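Local coordinates for T9SS C-terminal target domain-containing protein (Bacteroides cellulosilyticus, PDB 5JVK) that probably hydrolyses O-glycosidic bonds in carbohydrates as an endo-acting family 39 glycoside hydrolase of a gut symbiont, at residues A[15-20]-A[87-92]; A[35-40]-A[52-57]; A[40-45]-A[71-76]; A[47-52]-A[65-70]. All blocks are in the same frame, centred on the assembly; numbering follows the deposited sequence.

Contact 1 (A[15-20]-A[87-92])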
loop_
_atom_site.group_PDB
_atom_site.type_symbol
_atom_site.label_atom_id
_atom_site.label_comp_id
_atom_site.label_asym_id
_atom_site.label_seq_id
_atom_site.Cartn_x
_atom_site.Cartn_y
_atom_site.Cartn_z
ATOM N N PRO A 15 -14.065 -3.509 -17.730
ATOM C CA PRO A 15 -13.738 -4.030 -16.392
ATOM C C PRO A 15 -12.506 -3.387 -15.753
ATOM O O PRO A 15 -12.442 -3.281 -14.531
ATOM C CB PRO A 15 -13.483 -5.520 -16.644
ATOM C CG PRO A 15 -14.268 -5.834 -17.862
ATOM C CD PRO A 15 -14.204 -4.600 -18.713
ATOM N N VAL A 16 -11.546 -2.981 -16.581
ATOM C CA VAL A 16 -10.363 -2.256 -16.142
ATOM C C VAL A 16 -10.602 -0.755 -16.357
ATOM O O VAL A 16 -10.598 -0.281 -17.496
ATOM C CB VAL A 16 -9.113 -2.726 -16.924
ATOM C CG1 VAL A 16 -7.872 -1.945 -16.506
ATOM C CG2 VAL A 16 -8.901 -4.225 -16.732
ATOM N N LEU A 17 -10.809 -0.020 -15.261
ATOM C CA LEU A 17 -11.018 1.440 -15.300
ATOM C C LEU A 17 -9.729 2.229 -14.987
ATOM O O LEU A 17 -9.780 3.348 -14.469
ATOM C CB LEU A 17 -12.156 1.829 -14.340
ATOM C CG LEU A 17 -13.545 1.272 -14.692
ATOM C CD1 LEU A 17 -14.497 1.369 -13.509
ATOM C CD2 LEU A 17 -14.137 1.980 -15.905
ATOM N N VAL A 18 -8.579 1.640 -15.321
ATOM C CA VAL A 18 -7.267 2.262 -15.153
ATOM C C VAL A 18 -6.481 2.049 -16.441
ATOM O O VAL A 18 -6.519 0.960 -17.008
ATOM C CB VAL A 18 -6.494 1.617 -13.987
ATOM C CG1 VAL A 18 -5.092 2.204 -13.866
ATOM C CG2 VAL A 18 -7.267 1.782 -12.685
ATOM N N SER A 19 -5.756 3.073 -16.885
ATOM C CA SER A 19 -4.960 2.977 -18.109
ATOM C C SER A 19 -3.687 3.817 -18.006
ATOM O O SER A 19 -3.742 4.979 -17.600
ATOM C CB SER A 19 -5.807 3.417 -19.311
ATOM O OG SER A 19 -5.102 3.294 -20.534
ATOM N N THR A 20 -2.549 3.227 -18.375
ATOM C CA THR A 20 -1.267 3.936 -18.354
ATOM C C THR A 20 -1.137 4.887 -19.547
ATOM O O THR A 20 -1.658 4.607 -20.632
ATOM C CB THR A 20 -0.064 2.970 -18.358
ATOM O OG1 THR A 20 -0.077 2.174 -19.548
ATOM C CG2 THR A 20 -0.097 2.059 -17.137
ATOM N N ALA A 87 -24.765 6.393 -16.431
ATOM C CA ALA A 87 -23.799 5.782 -15.519
ATOM C C ALA A 87 -22.708 6.786 -15.154
ATOM O O ALA A 87 -22.346 7.643 -15.969
ATOM C CB ALA A 87 -23.189 4.540 -16.148
ATOM N N VAL A 88 -22.210 6.687 -13.921
ATOM C CA VAL A 88 -21.098 7.514 -13.442
ATOM C C VAL A 88 -20.103 6.634 -12.685
ATOM O O VAL A 88 -20.462 5.984 -11.702
ATOM C CB VAL A 88 -21.573 8.668 -12.528
ATOM C CG1 VAL A 88 -20.391 9.537 -12.100
ATOM C CG2 VAL A 88 -22.626 9.516 -13.236
ATOM N N VAL A 89 -18.864 6.605 -13.175
ATOM C CA VAL A 89 -17.739 5.956 -12.490
ATOM C C VAL A 89 -16.496 6.835 -12.624
ATOM O O VAL A 89 -16.523 7.857 -13.312
ATOM C CB VAL A 89 -17.447 4.538 -13.045
ATOM C CG1 VAL A 89 -18.600 3.597 -12.733
ATOM C CG2 VAL A 89 -17.160 4.565 -14.544
ATOM N N ASN A 90 -15.414 6.439 -11.960
ATOM C CA ASN A 90 -14.129 7.121 -12.089
ATOM C C ASN A 90 -13.189 6.338 -13.003
ATOM O O ASN A 90 -13.344 5.125 -13.183
ATOM C CB ASN A 90 -13.503 7.340 -10.712
ATOM C CG ASN A 90 -14.289 8.328 -9.872
ATOM O OD1 ASN A 90 -14.985 7.945 -8.932
ATOM N ND2 ASN A 90 -14.191 9.609 -10.215
ATOM N N TYR A 91 -12.230 7.056 -13.585
ATOM C CA TYR A 91 -11.269 6.493 -14.529
ATOM C C TYR A 91 -9.900 7.134 -14.301
ATOM O O TYR A 91 -9.754 8.354 -14.391
ATOM C CB TYR A 91 -11.748 6.735 -15.963
ATOM C CG TYR A 91 -11.022 5.915 -17.005
ATOM C CD1 TYR A 91 -11.352 4.576 -17.222
ATOM C CD2 TYR A 91 -10.009 6.477 -17.782
ATOM C CE1 TYR A 91 -10.690 3.819 -18.177
ATOM C CE2 TYR A 91 -9.339 5.727 -18.740
ATOM C CZ TYR A 91 -9.682 4.401 -18.934
ATOM O OH TYR A 91 -9.020 3.658 -19.883
ATOM N N ALA A 92 -8.907 6.301 -13.998
ATOM C CA ALA A 92 -7.568 6.766 -13.650
ATOM C C ALA A 92 -6.633 6.640 -14.851
ATOM O O ALA A 92 -6.343 5.530 -15.298
ATOM C CB ALA A 92 -7.030 5.967 -12.470
HETATM O O HOH W 1 -8.955 0.970 -19.634
#

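Contact 2 (A[35-40]-A[52-57])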
loop_
_atom_site.group_PDB
_atom_site.type_symbol
_atom_site.label_atom_id
_atom_site.label_comp_id
_atom_site.label_asym_id
_atom_site.label_seq_id
_atom_site.Cartn_x
_atom_site.Cartn_y
_atom_site.Cartn_z
ATOM N N ASN A 35 -31.045 3.795 -33.016
ATOM C CA ASN A 35 -30.586 5.194 -32.953
ATOM C C ASN A 35 -30.076 5.617 -31.556
ATOM O O ASN A 35 -29.914 6.811 -31.286
ATOM C CB ASN A 35 -31.733 6.117 -33.405
ATOM C CG ASN A 35 -31.277 7.541 -33.697
ATOM O OD1 ASN A 35 -31.787 8.497 -33.113
ATOM N ND2 ASN A 35 -30.309 7.685 -34.594
ATOM N N MET A 36 -29.807 4.646 -30.680
ATOM C CA MET A 36 -29.293 4.933 -29.339
ATOM C C MET A 36 -27.805 5.290 -29.396
ATOM O O MET A 36 -26.974 4.442 -29.729
ATOM C CB MET A 36 -29.508 3.734 -28.410
ATOM C CG MET A 36 -30.968 3.387 -28.172
ATOM S SD MET A 36 -31.181 1.914 -27.150
ATOM C CE MET A 36 -32.951 1.653 -27.261
ATOM N N ARG A 37 -27.485 6.549 -29.085
ATOM C CA ARG A 37 -26.100 7.035 -29.017
ATOM C C ARG A 37 -25.601 7.034 -27.571
ATOM O O ARG A 37 -26.324 7.467 -26.670
ATOM C CB ARG A 37 -25.996 8.464 -29.559
ATOM C CG ARG A 37 -26.194 8.612 -31.058
ATOM C CD ARG A 37 -25.847 10.032 -31.490
ATOM N NE ARG A 37 -26.306 10.347 -32.846
ATOM C CZ ARG A 37 -25.712 9.961 -33.981
ATOM N NH1 ARG A 37 -26.238 10.326 -35.150
ATOM N NH2 ARG A 37 -24.607 9.215 -33.969
ATOM N N LEU A 38 -24.367 6.570 -27.363
ATOM C CA LEU A 38 -23.711 6.592 -26.047
ATOM C C LEU A 38 -22.666 7.708 -26.010
ATOM O O LEU A 38 -21.615 7.598 -26.645
ATOM C CB LEU A 38 -23.054 5.236 -25.758
ATOM C CG LEU A 38 -22.257 5.066 -24.458
ATOM C CD1 LEU A 38 -23.085 5.423 -23.230
ATOM C CD2 LEU A 38 -21.733 3.642 -24.355
ATOM N N THR A 39 -22.966 8.781 -25.277
ATOM C CA THR A 39 -22.038 9.901 -25.093
ATOM C C THR A 39 -21.266 9.720 -23.782
ATOM O O THR A 39 -21.851 9.337 -22.761
ATOM C CB THR A 39 -22.786 11.252 -25.072
ATOM O OG1 THR A 39 -23.587 11.377 -26.253
ATOM C CG2 THR A 39 -21.809 12.431 -25.011
ATOM N N GLY A 40 -19.961 9.997 -23.824
ATOM C CA GLY A 40 -19.078 9.894 -22.658
ATOM C C GLY A 40 -18.273 11.164 -22.444
ATOM O O GLY A 40 -17.727 11.720 -23.399
ATOM N N SER A 52 -14.405 14.356 -24.669
ATOM C CA SER A 52 -15.693 13.821 -25.117
ATOM C C SER A 52 -15.548 12.805 -26.236
ATOM O O SER A 52 -14.598 12.855 -27.017
ATOM C CB SER A 52 -16.597 14.958 -25.590
ATOM O OG SER A 52 -17.082 15.693 -24.483
ATOM N N GLY A 53 -16.515 11.894 -26.304
ATOM C CA GLY A 53 -16.582 10.885 -27.361
ATOM C C GLY A 53 -17.983 10.318 -27.495
ATOM O O GLY A 53 -18.758 10.342 -26.535
ATOM N N VAL A 54 -18.304 9.813 -28.688
ATOM C CA VAL A 54 -19.630 9.251 -28.991
ATOM C C VAL A 54 -19.491 7.868 -29.641
ATOM O O VAL A 54 -18.547 7.623 -30.394
ATOM C CB VAL A 54 -20.443 10.182 -29.924
ATOM C CG1 VAL A 54 -21.888 9.705 -30.042
ATOM C CG2 VAL A 54 -20.397 11.624 -29.424
ATOM N N ALA A 55 -20.436 6.978 -29.335
ATOM C CA ALA A 55 -20.485 5.632 -29.917
ATOM C C ALA A 55 -21.930 5.227 -30.225
ATOM O O ALA A 55 -22.804 5.319 -29.357
ATOM C CB ALA A 55 -19.847 4.627 -28.973
ATOM N N ASN A 56 -22.168 4.772 -31.456
ATOM C CA ASN A 56 -23.496 4.315 -31.888
ATOM C C ASN A 56 -23.767 2.890 -31.398
ATOM O O ASN A 56 -22.892 2.260 -30.799
ATOM C CB ASN A 56 -23.615 4.380 -33.418
ATOM C CG ASN A 56 -23.450 5.786 -33.959
ATOM O OD1 ASN A 56 -23.789 6.768 -33.297
ATOM N ND2 ASN A 56 -22.930 5.890 -35.173
ATOM N N ALA A 57 -24.981 2.399 -31.655
ATOM C CA ALA A 57 -25.414 1.062 -31.233
ATOM C C ALA A 57 -24.443 -0.035 -31.679
ATOM O O ALA A 57 -24.134 -0.151 -32.867
ATOM C CB ALA A 57 -26.811 0.773 -31.764
#

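Contact 3 (A[40-45]-A[71-76])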
loop_
_atom_site.group_PDB
_atom_site.type_symbol
_atom_site.label_atom_id
_atom_site.label_comp_id
_atom_site.label_asym_id
_atom_site.label_seq_id
_atom_site.Cartn_x
_atom_site.Cartn_y
_atom_site.Cartn_z
ATOM N N GLY A 40 -19.961 9.997 -23.824
ATOM C CA GLY A 40 -19.078 9.894 -22.658
ATOM C C GLY A 40 -18.273 11.164 -22.444
ATOM O O GLY A 40 -17.727 11.720 -23.399
ATOM N N LYS A 41 -18.214 11.621 -21.193
ATOM C CA LYS A 41 -17.414 12.781 -20.790
ATOM C C LYS A 41 -16.445 12.359 -19.690
ATOM O O LYS A 41 -16.878 11.847 -18.656
ATOM C CB LYS A 41 -18.314 13.894 -20.256
ATOM C CG LYS A 41 -19.068 14.671 -21.323
ATOM C CD LYS A 41 -19.983 15.727 -20.711
ATOM C CE LYS A 41 -19.219 16.963 -20.255
ATOM N NZ LYS A 41 -20.026 17.817 -19.339
ATOM N N LEU A 42 -15.147 12.569 -19.919
ATOM C CA LEU A 42 -14.115 12.356 -18.898
ATOM C C LEU A 42 -13.704 13.709 -18.341
ATOM O O LEU A 42 -13.088 14.496 -19.050
ATOM C CB LEU A 42 -12.893 11.649 -19.489
ATOM C CG LEU A 42 -13.053 10.160 -19.799
ATOM C CD1 LEU A 42 -11.918 9.685 -20.693
ATOM C CD2 LEU A 42 -13.118 9.328 -18.527
ATOM N N VAL A 43 -14.037 13.958 -17.072
ATOM C CA VAL A 43 -13.798 15.245 -16.405
ATOM C C VAL A 43 -12.748 15.087 -15.299
ATOM O O VAL A 43 -12.945 14.318 -14.358
ATOM C CB VAL A 43 -15.100 15.795 -15.782
ATOM C CG1 VAL A 43 -14.910 17.240 -15.336
ATOM C CG2 VAL A 43 -16.259 15.682 -16.768
ATOM N N ARG A 44 -11.650 15.834 -15.412
ATOM C CA ARG A 44 -10.516 15.717 -14.489
ATOM C C ARG A 44 -10.804 16.380 -13.142
ATOM O O ARG A 44 -11.485 17.405 -13.084
ATOM C CB ARG A 44 -9.266 16.350 -15.111
ATOM C CG ARG A 44 -7.990 16.117 -14.316
ATOM C CD ARG A 44 -6.731 16.298 -15.148
ATOM N NE ARG A 44 -6.489 17.687 -15.533
ATOM C CZ ARG A 44 -5.420 18.112 -16.209
ATOM N NH1 ARG A 44 -4.466 17.264 -16.592
ATOM N NH2 ARG A 44 -5.293 19.400 -16.509
ATOM N N TYR A 45 -10.278 15.793 -12.066
ATOM C CA TYR A 45 -10.415 16.356 -10.718
ATOM C C TYR A 45 -9.720 17.723 -10.644
ATOM O O TYR A 45 -8.655 17.922 -11.243
ATOM C CB TYR A 45 -9.840 15.383 -9.665
ATOM C CG TYR A 45 -9.855 15.873 -8.230
ATOM C CD1 TYR A 45 -8.887 16.771 -7.763
ATOM C CD2 TYR A 45 -10.814 15.416 -7.326
ATOM C CE1 TYR A 45 -8.895 17.220 -6.454
ATOM C CE2 TYR A 45 -10.825 15.858 -6.012
ATOM C CZ TYR A 45 -9.863 16.757 -5.582
ATOM O OH TYR A 45 -9.870 17.204 -4.282
ATOM N N TYR A 71 -10.041 10.984 -13.429
ATOM C CA TYR A 71 -11.214 11.505 -14.132
ATOM C C TYR A 71 -12.510 10.926 -13.586
ATOM O O TYR A 71 -12.541 9.783 -13.132
ATOM C CB TYR A 71 -11.119 11.193 -15.630
ATOM C CG TYR A 71 -10.014 11.938 -16.337
ATOM C CD1 TYR A 71 -10.274 13.131 -17.015
ATOM C CD2 TYR A 71 -8.705 11.459 -16.329
ATOM C CE1 TYR A 71 -9.263 13.821 -17.666
ATOM C CE2 TYR A 71 -7.685 12.145 -16.975
ATOM C CZ TYR A 71 -7.970 13.326 -17.641
ATOM O OH TYR A 71 -6.970 14.010 -18.281
ATOM N N THR A 72 -13.568 11.735 -13.625
ATOM C CA THR A 72 -14.937 11.255 -13.459
ATOM C C THR A 72 -15.486 10.987 -14.861
ATOM O O THR A 72 -15.422 11.858 -15.733
ATOM C CB THR A 72 -15.827 12.292 -12.742
ATOM O OG1 THR A 72 -15.239 12.651 -11.487
ATOM C CG2 THR A 72 -17.224 11.733 -12.492
ATOM N N LEU A 73 -16.006 9.779 -15.068
ATOM C CA LEU A 73 -16.585 9.361 -16.344
ATOM C C LEU A 73 -18.110 9.447 -16.266
ATOM O O LEU A 73 -18.739 8.635 -15.587
ATOM C CB LEU A 73 -16.148 7.929 -16.675
ATOM C CG LEU A 73 -16.744 7.233 -17.905
ATOM C CD1 LEU A 73 -16.522 8.026 -19.185
ATOM C CD2 LEU A 73 -16.153 5.841 -18.032
ATOM N N GLU A 74 -18.689 10.435 -16.950
ATOM C CA GLU A 74 -20.147 10.600 -17.041
ATOM C C GLU A 74 -20.642 9.995 -18.355
ATOM O O GLU A 74 -20.268 10.469 -19.428
ATOM C CB GLU A 74 -20.522 12.086 -16.984
ATOM C CG GLU A 74 -20.215 12.760 -15.652
ATOM C CD GLU A 74 -20.115 14.276 -15.748
ATOM O OE1 GLU A 74 -20.796 14.881 -16.607
ATOM O OE2 GLU A 74 -19.353 14.868 -14.948
ATOM N N LEU A 75 -21.470 8.953 -18.266
ATOM C CA LEU A 75 -22.007 8.255 -19.445
ATOM C C LEU A 75 -23.513 8.479 -19.579
ATOM O O LEU A 75 -24.240 8.451 -18.583
ATOM C CB LEU A 75 -21.708 6.755 -19.363
ATOM C CG LEU A 75 -20.248 6.348 -19.590
ATOM C CD1 LEU A 75 -19.993 4.927 -19.110
ATOM C CD2 LEU A 75 -19.854 6.490 -21.053
ATOM N N THR A 76 -23.966 8.694 -20.817
ATOM C CA THR A 76 -25.377 8.958 -21.123
ATOM C C THR A 76 -25.793 8.241 -22.410
ATOM O O THR A 76 -25.288 8.557 -23.491
ATOM C CB THR A 76 -25.633 10.472 -21.283
ATOM O OG1 THR A 76 -25.267 11.151 -20.075
ATOM C CG2 THR A 76 -27.105 10.762 -21.596
#

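Contact 4 (A[47-52]-A[65-70])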
loop_
_atom_site.group_PDB
_atom_site.type_symbol
_atom_site.label_atom_id
_atom_site.label_comp_id
_atom_site.label_asym_id
_atom_site.label_seq_id
_atom_site.Cartn_x
_atom_site.Cartn_y
_atom_site.Cartn_z
ATOM N N ASP A 47 -9.585 20.858 -11.903
ATOM C CA ASP A 47 -9.712 21.860 -12.973
ATOM C C ASP A 47 -10.744 21.520 -14.063
ATOM O O ASP A 47 -10.947 22.315 -14.982
ATOM C CB ASP A 47 -8.335 22.140 -13.605
ATOM C CG ASP A 47 -7.798 20.973 -14.429
ATOM O OD1 ASP A 47 -8.183 19.809 -14.184
ATOM O OD2 ASP A 47 -6.971 21.225 -15.329
ATOM N N ASN A 48 -11.375 20.349 -13.958
ATOM C CA ASN A 48 -12.447 19.919 -14.873
ATOM C C ASN A 48 -12.059 19.889 -16.365
ATOM O O ASN A 48 -12.892 20.172 -17.229
ATOM C CB ASN A 48 -13.719 20.767 -14.666
ATOM C CG ASN A 48 -14.185 20.795 -13.220
ATOM O OD1 ASN A 48 -14.518 21.854 -12.695
ATOM N ND2 ASN A 48 -14.215 19.637 -12.572
ATOM N N LEU A 49 -10.804 19.545 -16.661
ATOM C CA LEU A 49 -10.379 19.292 -18.038
ATOM C C LEU A 49 -11.228 18.143 -18.586
ATOM O O LEU A 49 -11.235 17.047 -18.021
ATOM C CB LEU A 49 -8.890 18.932 -18.099
ATOM C CG LEU A 49 -8.269 18.689 -19.481
ATOM C CD1 LEU A 49 -8.305 19.956 -20.322
ATOM C CD2 LEU A 49 -6.841 18.184 -19.342
ATOM N N THR A 50 -11.950 18.416 -19.671
ATOM C CA THR A 50 -12.974 17.508 -20.191
ATOM C C THR A 50 -12.589 16.949 -21.562
ATOM O O THR A 50 -12.034 17.665 -22.397
ATOM C CB THR A 50 -14.338 18.222 -20.280
ATOM O OG1 THR A 50 -14.685 18.741 -18.988
ATOM C CG2 THR A 50 -15.439 17.269 -20.749
ATOM N N PHE A 51 -12.880 15.665 -21.768
ATOM C CA PHE A 51 -12.696 14.997 -23.059
ATOM C C PHE A 51 -13.971 14.236 -23.413
ATOM O O PHE A 51 -14.540 13.556 -22.559
ATOM C CB PHE A 51 -11.500 14.048 -23.005
ATOM C CG PHE A 51 -10.201 14.740 -22.722
ATOM C CD1 PHE A 51 -9.570 15.488 -23.712
ATOM C CD2 PHE A 51 -9.611 14.664 -21.461
ATOM C CE1 PHE A 51 -8.371 16.141 -23.456
ATOM C CE2 PHE A 51 -8.415 15.315 -21.199
ATOM C CZ PHE A 51 -7.795 16.056 -22.195
ATOM N N SER A 52 -14.405 14.356 -24.669
ATOM C CA SER A 52 -15.693 13.821 -25.117
ATOM C C SER A 52 -15.548 12.805 -26.236
ATOM O O SER A 52 -14.598 12.855 -27.017
ATOM C CB SER A 52 -16.597 14.958 -25.590
ATOM O OG SER A 52 -17.082 15.693 -24.483
ATOM N N VAL A 65 -7.502 11.162 -24.720
ATOM C CA VAL A 65 -7.079 11.809 -23.476
ATOM C C VAL A 65 -5.646 12.310 -23.648
ATOM O O VAL A 65 -4.722 11.509 -23.775
ATOM C CB VAL A 65 -7.171 10.826 -22.290
ATOM C CG1 VAL A 65 -6.695 11.479 -20.997
ATOM C CG2 VAL A 65 -8.599 10.311 -22.144
ATOM N N THR A 66 -5.479 13.633 -23.653
ATOM C CA THR A 66 -4.190 14.284 -23.925
ATOM C C THR A 66 -3.315 14.562 -22.695
ATOM O O THR A 66 -2.143 14.924 -22.849
ATOM C CB THR A 66 -4.393 15.626 -24.660
ATOM O OG1 THR A 66 -5.036 16.563 -23.787
ATOM C CG2 THR A 66 -5.234 15.437 -25.917
ATOM N N GLU A 67 -3.880 14.422 -21.494
ATOM C CA GLU A 67 -3.148 14.649 -20.240
ATOM C C GLU A 67 -3.501 13.596 -19.195
ATOM O O GLU A 67 -4.611 13.066 -19.184
ATOM C CB GLU A 67 -3.474 16.031 -19.669
ATOM C CG GLU A 67 -2.896 17.208 -20.436
ATOM C CD GLU A 67 -3.204 18.542 -19.769
ATOM O OE1 GLU A 67 -3.064 18.644 -18.529
ATOM O OE2 GLU A 67 -3.585 19.498 -20.480
ATOM N N LEU A 68 -2.552 13.322 -18.302
ATOM C CA LEU A 68 -2.774 12.409 -17.178
ATOM C C LEU A 68 -3.754 13.009 -16.169
ATOM O O LEU A 68 -3.920 14.234 -16.088
ATOM C CB LEU A 68 -1.452 12.087 -16.466
ATOM C CG LEU A 68 -0.358 11.379 -17.265
ATOM C CD1 LEU A 68 0.874 11.179 -16.399
ATOM C CD2 LEU A 68 -0.856 10.047 -17.806
ATOM N N GLY A 69 -4.400 12.133 -15.405
ATOM C CA GLY A 69 -5.290 12.564 -14.345
ATOM C C GLY A 69 -6.227 11.501 -13.820
ATOM O O GLY A 69 -6.344 10.417 -14.386
ATOM N N TYR A 70 -6.868 11.839 -12.707
ATOM C CA TYR A 70 -7.985 11.106 -12.136
ATOM C C TYR A 70 -9.248 11.756 -12.686
ATOM O O TYR A 70 -9.489 12.944 -12.442
ATOM C CB TYR A 70 -7.955 11.217 -10.608
ATOM C CG TYR A 70 -9.015 10.403 -9.907
ATOM C CD1 TYR A 70 -8.901 9.016 -9.817
ATOM C CD2 TYR A 70 -10.128 11.014 -9.326
ATOM C CE1 TYR A 70 -9.865 8.257 -9.174
ATOM C CE2 TYR A 70 -11.102 10.260 -8.682
ATOM C CZ TYR A 70 -10.963 8.885 -8.609
ATOM O OH TYR A 70 -11.912 8.132 -7.980
#

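Contact 1 (A[15-20]-A[87-92])
Strand 18-20 forms one border of a mixed five-stranded sheet by running parallel to strand 83-94, the short axes lying 18° apart. One parallel bridge, V18 with A92, defines the register. A92 spends both of its backbone polar groups on the residues flanking V18: its N donates to L17 O at 3.1 Å, in the plane of that carbonyl, while its O accepts from S19 N at 3.0 Å, nearly along the C=O axis.

The side chains then sort by direction. V18 and A92 project to the same face, where V18 CG2 meets A92 CB at 4.2 Å; L124 and M127 of helix 118-127, together with Y405 and Q406 of helix 403-415, also touch this pair, so the sheet edge is seated against helices of the neighbouring barrel domain. Y91 turns its ring over the 17-19 backbone instead. Its CG is anti to the backbone N (chi1 -166°), and its hydroxyl ends 3.3 Å from S19 CB. L17, with CG beside its own backbone N (chi1 -64°), crosses Y91 obliquely and puts a single methyl to use twice: CD2 lies 4.0 Å from Y91 CD1 and 4.2 Å from V89 CG2. The hydroxyl of S19 is hydrogen-bonded to K25 NZ, and its CB borders the phenol. At the tip of Y91 one water ties the ring to the loop that leads into strand 18-20, donating to V16 O at 3.0 Å and sitting 2.7 Å from Y91 OH.

Contact 2 (A[35-40]-A[52-57])
Four backbone hydrogen bonds hold strands 37-40 and 52-55 together as the two arms of an antiparallel beta hairpin, with short axes at 164°. They come as two reciprocal pairs. L38 N gives A55 O a nearly straight bond of 2.8 Å, and A55 N returns one of 3.0 Å to L38 O from 27° above that carbonyl's plane. G40 N then reaches G53 O at 3.0 Å, and G53 N answers to G40 O at 3.2 Å. The two acceptors of the first strand are each approached by a CA-H as well, V54 CA at 3.5 Å from L38 O and S52 CA at 3.4 Å from G40 O. A55 O has a second donor, N30 ND2, which also binds M36 O, so one carboxamide spans both strands where the regular pairing stops.

Beyond the backbone, R37 and N56 run side by side, pointing the same way. R37 is extended from CG to NE, and its NH2 stands 2.7 Å from N56 OD1, with guanidinium and amide planes 56° apart. V54 CG1 flanks the same chain, 4.2 Å from R37 CD. An alanine in place of N56 would remove the carboxamide that lies alongside R37, and the arginine would probably be less closely packed against this strand.

In the sheet, 50-55 is the outermost strand of this chain, while 37-44 continues inward: R37 pairs through its backbone with A78 and T39 with T76 of strand 69-78. L38 and A55, on one face, both rest on L61 of strand 60-65.

Contact 3 (A[40-45]-A[71-76])
The Y71 ring is the broadest surface in this antiparallel pairing, and R44 lies alongside it. R44 CB approaches Y71 CE1 to 3.6 Å, R44 CG sits over one face toward the rim, and the guanidinium is turned 27° from the ring plane. L42 adds its CB at 3.9 Å from Y71 CD1. Further along the same face of the sheet L42 CD2 touches L73 CD1 at 3.7 Å, and L75 CD2 lies against G40 CA at 3.8 Å. On the other face K41 and E74 run side by side with K41 NZ 4.1 Å from E74 OE1, too long for a salt bridge though probably attractive.

Backbone bonds set this register: K41 and E74 exchange both, as do V43 and T72, where V43 N to T72 O and T72 N to V43 O each measure 2.8 Å.

The second shell fixes the polar ends. Y71 OH is hydrogen-bonded to E67 O; R44 makes salt bridges to D47 and E67 and bonds L68 O through NH1. A valine in place of Y71 would remove the ring beside R44 and the hydroxyl bonded to E67 O, and would probably loosen the packing of the R44 side chain and the tie between this strand and the turn at E67.

The two strands occupy the interior of the five-stranded sheet. Strand 50-55 borders 37-44 and strand 83-94 borders 69-78, while I63, V65 and L61 of strand 60-65 pack against L42, Y71 and L75.

Contact 4 (A[47-52]-A[65-70])
The aromatic contact is a CH-pi interaction: V65 CA stands 4.2 Å from the centroid of the F51 ring and only 5° off the ring normal, so the backbone of V65 sits squarely over the face. F51 gets there with CG anti to its carbonyl carbon, beside the backbone N.

Apolar and van der Waals touches surround that CH-pi contact. F51 CE2 meets V65 CG1 at 4.2 Å, and F51 CZ comes 3.2 Å from T66 OG1, a hydroxyl held in the crowded position between its own backbone N and carbonyl carbon. L49 crosses E67 at about a right angle, with L49 CD2 3.7 Å from E67 CD.

The segment 47-52 leads out of the hairpin turn into strand 50-55, while 65-70 carries the chain from strand 60-65 into strand 69-78. Strand 60-65, whose V65 bonds G23 through the backbone, packs across the five-stranded sheet, an arrangement consistent with a beta-sandwich.

Polar interactions lie around the touching groups. The E67 carboxylate, against which the L49 methyl rests, has its salt-bridge partner in R44. Within the hairpin turn, T50 OG1 donates to N48 O at 2.9 Å, approaching from 43° above the plane of that carbonyl.

Contacts 1, 3 and 2 are met in that order across a single sheet, and contact 4 lies across one end of it. The pairing of 69-78 with 83-94 lies between contacts 1 and 3, whose centres are about 9 Å apart, and joins them through V89 O and L73 N at 2.7 Å. Contacts 3 and 2 are adjacent through strand 37-44 and share G40; contacts 2 and 4 share S52. Contact 4, again about 9 Å from contact 3 between centres, meets it where R44 NH1 and E67 OE1 stand 2.8 Å apart. Contact 1 approaches the eight-stranded barrel domain, which probably houses the catalytic centre as in other family 39 enzymes; contact 2 is farthest out, its centre about 37 Å from that of the chain.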